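Local coordinates for dihydrofolate reductase (Moritella profunda, PDB 3IA4), which catalyses the NADPH-dependent reduction of 7,8-dihydrofolate to 5,6,7,8-tetrahydrofolate, probably a key step in making glycine, purines and DNA precursors, at residues T75-L80 and V84-D89. Residues are numbered along the deposited sequence; the frame is centred on the assembly and turned at random.
With NDP (NADPH dihydro-nicotinamide-adenine-dinucleotide phosphate), chain E.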
ATOM      1  N   THR A  75      12.294   7.145   8.573  1.00 14.41           N
ATOM      2  CA  THR A  75      12.231   8.581   8.617  1.00 11.49           C
ATOM      3  C   THR A  75      10.804   8.982   8.940  1.00 16.43           C
ATOM      4  O   THR A  75       9.897   8.673   8.161  1.00 17.02           O
ATOM      5  CB  THR A  75      12.619   9.131   7.236  1.00 15.97           C
ATOM      6  OG1 THR A  75      13.983   8.723   6.985  1.00 14.86           O
ATOM      7  CG2 THR A  75      12.436  10.667   7.178  1.00 17.96           C
ATOM      8  N   VAL A  76      10.606   9.657  10.082  1.00 14.26           N
ATOM      9  CA  VAL A  76       9.255  10.091  10.478  1.00 15.03           C
ATOM     10  C   VAL A  76       9.041  11.501  10.024  1.00 16.82           C
ATOM     11  O   VAL A  76       9.889  12.387  10.263  1.00 18.13           O
ATOM     12  CB  VAL A  76       9.052   9.999  12.010  1.00 14.36           C
ATOM     13  CG1 VAL A  76       7.721  10.628  12.439  1.00 16.62           C
ATOM     14  CG2 VAL A  76       9.122   8.489  12.408  1.00 19.01           C
ATOM     15  N   VAL A  77       7.909  11.741   9.366  1.00 12.34           N
ATOM     16  CA  VAL A  77       7.569  13.104   8.891  1.00 13.39           C
ATOM     17  C   VAL A  77       6.192  13.470   9.391  1.00 19.02           C
ATOM     18  O   VAL A  77       5.339  12.578   9.607  1.00 16.29           O
ATOM     19  CB  VAL A  77       7.597  13.201   7.383  1.00 15.50           C
ATOM     20  CG1 VAL A  77       9.060  13.042   6.830  1.00 17.61           C
ATOM     21  CG2 VAL A  77       6.692  12.126   6.781  1.00 16.86           C
ATOM     22  N   ALA A  78       5.932  14.771   9.572  1.00 17.17           N
ATOM     23  CA  ALA A  78       4.691  15.157  10.209  1.00 16.15           C
ATOM     24  C   ALA A  78       3.623  15.646   9.245  1.00 18.36           C
ATOM     25  O   ALA A  78       2.501  15.992   9.665  1.00 18.44           O
ATOM     26  CB  ALA A  78       4.968  16.259  11.294  1.00 19.38           C
ATOM     27  N   THR A  79       3.962  15.688   7.966  1.00 18.03           N
ATOM     28  CA  THR A  79       3.003  16.115   6.935  1.00 16.00           C
ATOM     29  C   THR A  79       3.291  15.341   5.644  1.00 16.67           C
ATOM     30  O   THR A  79       4.430  14.863   5.408  1.00 16.27           O
ATOM     31  CB  THR A  79       3.093  17.632   6.574  1.00 21.62           C
ATOM     32  OG1 THR A  79       4.360  17.917   5.963  1.00 20.39           O
ATOM     33  CG2 THR A  79       2.925  18.529   7.793  1.00 20.57           C
ATOM     34  N   LEU A  80       2.283  15.292   4.773  1.00 14.90           N
ATOM     35  CA  LEU A  80       2.452  14.662   3.475  1.00 18.22           C
ATOM     36  C   LEU A  80       3.494  15.387   2.635  1.00 16.89           C
ATOM     37  O   LEU A  80       4.266  14.750   1.915  1.00 18.89           O
ATOM     38  CB  LEU A  80       1.119  14.676   2.712  1.00 22.04           C
ATOM     39  CG  LEU A  80       0.158  13.482   2.774  1.00 27.86           C
ATOM     40  CD1 LEU A  80       0.667  12.427   3.658  1.00 25.72           C
ATOM     41  CD2 LEU A  80      -1.290  13.852   3.160  1.00 25.69           C
ATOM     42  N   VAL A  84       6.918  13.840   0.787  1.00 15.98           N
ATOM     43  CA  VAL A  84       7.336  14.047  -0.597  1.00 16.16           C
ATOM     44  C   VAL A  84       8.765  14.626  -0.712  1.00 18.14           C
ATOM     45  O   VAL A  84       9.538  14.182  -1.569  1.00 19.57           O
ATOM     46  CB  VAL A  84       6.342  14.934  -1.333  1.00 19.65           C
ATOM     47  CG1 VAL A  84       6.877  15.336  -2.722  1.00 19.04           C
ATOM     48  CG2 VAL A  84       5.010  14.171  -1.497  1.00 15.66           C
ATOM     49  N   VAL A  85       9.099  15.566   0.175  1.00 18.12           N
ATOM     50  CA  VAL A  85      10.478  16.076   0.268  1.00 22.73           C
ATOM     51  C   VAL A  85      11.519  14.990   0.618  1.00 20.51           C
ATOM     52  O   VAL A  85      12.591  14.931   0.018  1.00 18.98           O
ATOM     53  CB  VAL A  85      10.597  17.276   1.257  1.00 21.23           C
ATOM     54  CG1 VAL A  85      12.027  17.686   1.394  1.00 23.94           C
ATOM     55  CG2 VAL A  85       9.740  18.437   0.773  1.00 23.53           C
ATOM     56  N   ALA A  86      11.191  14.112   1.562  1.00 19.54           N
ATOM     57  CA  ALA A  86      12.099  13.017   1.962  1.00 19.37           C
ATOM     58  C   ALA A  86      12.342  12.024   0.807  1.00 20.05           C
ATOM     59  O   ALA A  86      13.455  11.469   0.614  1.00 18.78           O
ATOM     60  CB  ALA A  86      11.503  12.294   3.152  1.00 18.91           C
ATOM     61  N   ALA A  87      11.287  11.765   0.055  1.00 18.45           N
ATOM     62  CA  ALA A  87      11.319  10.901  -1.142  1.00 20.87           C
ATOM     63  C   ALA A  87      12.266  11.395  -2.269  1.00 23.67           C
ATOM     64  O   ALA A  87      12.713  10.622  -3.132  1.00 24.21           O
ATOM     65  CB  ALA A  87       9.897  10.703  -1.689  1.00 22.80           C
ATOM     66  N   GLY A  88      12.499  12.695  -2.312  1.00 20.67           N
ATOM     67  CA  GLY A  88      13.495  13.239  -3.224  1.00 21.85           C
ATOM     68  C   GLY A  88      13.097  13.142  -4.705  1.00 26.48           C
ATOM     69  O   GLY A  88      11.921  12.972  -5.029  1.00 31.50           O
ATOM     70  N   ASP A  89      14.057  13.218  -5.625  1.00 23.01           N
ATOM     71  CA  ASP A  89      13.670  13.265  -7.040  1.00 28.03           C
ATOM     72  C   ASP A  89      13.580  11.906  -7.673  1.00 28.93           C
ATOM     73  O   ASP A  89      14.116  11.732  -8.740  1.00 33.23           O
ATOM     74  CB  ASP A  89      14.714  14.061  -7.853  1.00 29.76           C
ATOM     75  CG  ASP A  89      14.439  15.545  -7.868  1.00 42.44           C
ATOM     76  OD1 ASP A  89      13.430  15.967  -8.525  1.00 44.60           O
ATOM     77  OD2 ASP A  89      15.252  16.284  -7.240  1.00 42.47           O
TER
HETATM   78  PA  NDP E 163      -2.595   4.277   8.874  1.00 11.71           P
HETATM   79  O1A NDP E 163      -3.054   5.092   7.693  1.00 12.52           O
HETATM   80  O2A NDP E 163      -1.606   3.164   8.716  1.00 12.37           O
HETATM   81  O5B NDP E 163      -2.030   5.221  10.085  1.00 11.41           O
HETATM   82  C5B NDP E 163      -2.790   6.389  10.459  1.00 11.27           C
HETATM   83  C4B NDP E 163      -1.897   7.169  11.415  1.00 13.33           C
HETATM   84  O4B NDP E 163      -0.960   7.886  10.599  1.00 14.51           O
HETATM   85  C3B NDP E 163      -2.678   8.325  12.088  1.00 14.88           C
HETATM   86  O3B NDP E 163      -3.370   7.843  13.235  1.00 15.25           O
HETATM   87  C2B NDP E 163      -1.604   9.359  12.381  1.00 16.38           C
HETATM   88  O2B NDP E 163      -0.680   8.888  13.368  1.00 15.77           O
HETATM   89  C1B NDP E 163      -0.825   9.253  11.085  1.00 13.11           C
HETATM   90  N9A NDP E 163      -1.260  10.211  10.046  1.00 12.61           N
HETATM   91  C8A NDP E 163      -2.261  10.018   9.174  1.00 16.73           C
HETATM   92  N7A NDP E 163      -2.340  11.038   8.295  1.00 17.11           N
HETATM   93  C5A NDP E 163      -1.337  11.905   8.610  1.00 15.82           C
HETATM   94  C6A NDP E 163      -0.803  13.169   8.085  1.00 21.11           C
HETATM   95  N6A NDP E 163      -1.375  13.827   7.024  1.00 17.89           N
HETATM   96  N1A NDP E 163       0.292  13.673   8.750  1.00 17.29           N
HETATM   97  C2A NDP E 163       0.912  13.093   9.773  1.00 14.90           C
HETATM   98  N3A NDP E 163       0.472  11.947  10.287  1.00 18.10           N
HETATM   99  C4A NDP E 163      -0.627  11.332   9.739  1.00 15.18           C
HETATM  100  O3  NDP E 163      -3.865   3.697   9.691  1.00 11.59           O
HETATM  101  PN  NDP E 163      -5.254   2.965   9.338  1.00 12.43           P
HETATM  102  O1N NDP E 163      -6.055   3.861   8.467  1.00 14.03           O
HETATM  103  O2N NDP E 163      -5.838   2.479  10.615  1.00 14.24           O
HETATM  104  O5D NDP E 163      -4.810   1.767   8.401  1.00 12.63           O
HETATM  105  C5D NDP E 163      -4.201   0.630   8.997  1.00 12.17           C
HETATM  106  C4D NDP E 163      -4.937  -0.631   8.556  1.00 12.08           C
HETATM  107  O4D NDP E 163      -4.682  -0.884   7.125  1.00 12.16           O
HETATM  108  C3D NDP E 163      -4.490  -1.907   9.284  1.00 13.06           C
HETATM  109  O3D NDP E 163      -5.636  -2.761   9.464  1.00 15.61           O
HETATM  110  C2D NDP E 163      -3.545  -2.589   8.293  1.00 10.49           C
HETATM  111  O2D NDP E 163      -3.442  -4.025   8.463  1.00 14.26           O
HETATM  112  C1D NDP E 163      -4.227  -2.245   6.998  1.00 12.10           C
HETATM  113  N1N NDP E 163      -3.372  -2.246   5.815  1.00 13.82           N
HETATM  114  C2N NDP E 163      -3.748  -2.997   4.779  1.00 12.02           C
HETATM  115  C3N NDP E 163      -3.040  -2.941   3.605  1.00 10.14           C
HETATM  116  C7N NDP E 163      -3.484  -3.812   2.471  1.00 10.00           C
HETATM  117  O7N NDP E 163      -2.952  -3.656   1.392  1.00 10.91           O
HETATM  118  N7N NDP E 163      -4.515  -4.655   2.585  1.00 10.06           N
HETATM  119  C4N NDP E 163      -1.800  -2.091   3.380  1.00 12.05           C
HETATM  120  C5N NDP E 163      -1.569  -1.287   4.568  1.00  8.88           C
HETATM  121  C6N NDP E 163      -2.304  -1.422   5.721  1.00 14.82           C
HETATM  122  P2B NDP E 163      -0.388   9.755  14.709  1.00 15.16           P
HETATM  123  O1X NDP E 163       0.818   9.111  15.238  1.00 16.31           O
HETATM  124  O2X NDP E 163      -0.300  11.159  14.217  1.00 14.37           O
HETATM  125  O3X NDP E 163      -1.641   9.628  15.532  1.00 19.52           O
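In this beta-alpha unit, at the adenine end of the NADPH site, Thr75 and Val77 of edge strand 75-77 face Ala86 of the helix that follows. Ala86 CB lies near the ends of both strand side chains. It is 4.4 Å from Thr75 CG2 and 4.5 Å from Val77 CG1, so the apolar packing is light. Both strand residues point toward the helix. Ile61 of strand 60-63 touches both Val77 and Ala86 and continues this apolar layer.

Leu80 and Val84 are joined by the i to i+4 bond of the first turn of helix 80-87. Val84 N donates to Leu80 O over 3.0 Å, with an N-H...O angle of 161°. Val84 CG2 sits beside its own backbone N, with CG1 anti to that N (chi1 171°). This puts the CG2 methyl against the same acceptor, 3.5 Å from Leu80 O. Thr79 is the N-cap, and its OG1 is hydrogen-bonded to the backbone N of Asp82, capping the helix start.

The turn into the helix also borders the cofactor. Ala78 O lies 3.3 Å from C2A of the adenine. Leu80 CD2 approaches the amino nitrogen N6A at 3.9 Å, and the Leu80 side chain also lies close to Gln104. Strand 75-77, helix 80-87 and the parallel strand 92-97 of the same sheet form a beta-alpha-beta crossover of the dihydrofolate reductase fold, with the start of its helix beside the adenine.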